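Local coordinates for prephenate dehydrogenase (Aquifex aeolicus, PDB 2G5C), which catalyses the oxidative decarboxylation of prephenate to 3-(4-hydroxyphenyl)pyruvate with NAD+, a step of tyrosine biosynthesis, at the interface of chains A and B. Residues are numbered along the deposited sequence; one frame, centred on the assembly and turned at random. Chains: chain A/B, prephenate dehydrogenase.

The interface of chains A and B. Residues chain A 190, 193, 245, 248-249, 252; chain B 194, 248-249, 252.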
# COMPACT_ATOMS: atom_id res chain seq x y z
N VAL A 190 3.53 9.84 -1.97
CA VAL A 190 2.65 9.76 -0.81
C VAL A 190 3.25 8.89 0.30
O VAL A 190 3.21 9.26 1.47
CB VAL A 190 1.26 9.21 -1.22
CG1 VAL A 190 0.52 8.68 -0.01
CG2 VAL A 190 0.45 10.32 -1.88
N ALA A 193 6.09 10.59 2.01
CA ALA A 193 5.53 11.60 2.91
C ALA A 193 4.95 10.98 4.18
O ALA A 193 5.05 11.55 5.25
CB ALA A 193 4.47 12.41 2.18
N ILE A 245 0.33 15.52 -7.27
CA ILE A 245 0.28 15.81 -5.85
C ILE A 245 -0.82 16.84 -5.56
O ILE A 245 -1.52 16.73 -4.56
CB ILE A 245 1.62 16.37 -5.33
CG1 ILE A 245 2.68 15.26 -5.34
CG2 ILE A 245 1.45 16.93 -3.92
CD1 ILE A 245 4.06 15.72 -4.88
N PHE A 248 -4.10 15.12 -5.87
CA PHE A 248 -4.28 14.29 -4.69
C PHE A 248 -4.70 15.12 -3.48
O PHE A 248 -5.59 14.72 -2.73
CB PHE A 248 -2.97 13.54 -4.38
CG PHE A 248 -2.96 12.88 -3.03
CD1 PHE A 248 -3.70 11.72 -2.80
CD2 PHE A 248 -2.26 13.44 -1.96
CE1 PHE A 248 -3.74 11.13 -1.53
CE2 PHE A 248 -2.29 12.87 -0.69
CZ PHE A 248 -3.03 11.70 -0.47
N GLU A 249 -4.05 16.26 -3.27
CA GLU A 249 -4.40 17.09 -2.13
C GLU A 249 -5.82 17.64 -2.26
O GLU A 249 -6.45 17.95 -1.26
CB GLU A 249 -3.38 18.21 -1.93
CG GLU A 249 -1.99 17.67 -1.58
CD GLU A 249 -0.97 18.75 -1.28
OE1 GLU A 249 -0.94 19.75 -2.02
OE2 GLU A 249 -0.20 18.59 -0.31
N LEU A 252 -7.92 14.69 -1.01
CA LEU A 252 -7.74 14.51 0.43
C LEU A 252 -8.38 15.66 1.22
O LEU A 252 -8.95 15.44 2.28
CB LEU A 252 -6.24 14.41 0.76
CG LEU A 252 -5.84 14.28 2.24
CD1 LEU A 252 -6.57 13.09 2.86
CD2 LEU A 252 -4.31 14.11 2.37
N LEU B 194 -6.42 8.58 -2.60
CA LEU B 194 -5.61 8.19 -3.75
C LEU B 194 -6.53 7.63 -4.83
O LEU B 194 -6.35 7.90 -6.02
CB LEU B 194 -4.57 7.13 -3.36
CG LEU B 194 -3.20 7.65 -2.91
CD1 LEU B 194 -2.36 6.50 -2.37
CD2 LEU B 194 -2.51 8.32 -4.10
N PHE B 248 0.26 15.19 7.99
CA PHE B 248 0.66 14.52 6.77
C PHE B 248 0.83 15.54 5.65
O PHE B 248 1.80 15.49 4.90
CB PHE B 248 -0.39 13.48 6.36
CG PHE B 248 -0.20 12.93 4.97
CD1 PHE B 248 0.86 12.08 4.68
CD2 PHE B 248 -1.06 13.31 3.94
CE1 PHE B 248 1.07 11.61 3.39
CE2 PHE B 248 -0.87 12.84 2.64
CZ PHE B 248 0.20 12.00 2.36
N GLU B 249 -0.12 16.46 5.54
CA GLU B 249 -0.05 17.48 4.50
C GLU B 249 1.17 18.37 4.68
O GLU B 249 1.73 18.86 3.71
CB GLU B 249 -1.35 18.29 4.49
CG GLU B 249 -2.55 17.43 4.08
CD GLU B 249 -3.82 18.23 3.81
OE1 GLU B 249 -4.22 19.05 4.67
OE2 GLU B 249 -4.43 18.02 2.74
N LEU B 252 3.94 16.23 3.24
CA LEU B 252 3.82 16.15 1.78
C LEU B 252 4.15 17.49 1.14
O LEU B 252 4.78 17.54 0.08
CB LEU B 252 2.40 15.72 1.38
CG LEU B 252 2.05 15.66 -0.11
CD1 LEU B 252 3.02 14.77 -0.86
CD2 LEU B 252 0.63 15.15 -0.27
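In both A:Phe248 and B:Phe248, CG stands anti to the backbone N (chi1 168° and 169°), which aims each ring from its helix 238-260 at its twin across the two-fold axis. The rings meet tip to tip, CE2 of A:Phe248 lying 3.6 Å from CE2 of B:Phe248; their planes stand roughly at right angles, each CE2 in plane at the other's edge. Phenylalanine suits this place because it is long enough to reach from one helix to the other and adds no polar group to a mainly apolar contact. Within its own chain, branched A:Val190 sets CG2 over the centre of the A:Phe248 ring, 3.9 Å above the plane, and probably limits its rotation. B:Leu194 comes in beside CE1 of A:Phe248, its backbone N in plane at the edge and its CG, 3.8 Å from CE1, out of plane on the side of A:Val190. Forked B:Leu252, with CG likewise anti to its backbone N (chi1 176°), sends CD2 to 3.7 Å from CE2 of A:Phe248 and CD1 against the branch methyl CG2 of A:Ile245. A:Ala193 is small enough for the other subunit to come close: its CB lies 3.7 Å from CE1 of B:Phe248. An alanine in place of A:Phe248 would probably open a gap between the helices, leaving B:Phe248 without its mate and B:Leu194 and B:Leu252 short of packing. Extended A:Glu249 reaches B:Leu252 tip to tip, giving methylene CG to CD2 while its carboxylate ends the chain; the OE2 atoms of A:Glu249 and B:Glu249, 5.3 Å apart, may repel mildly. No hydrogen bond or salt bridge crosses this patch; its apolar helix packing joins the subunits through the dimerization domain.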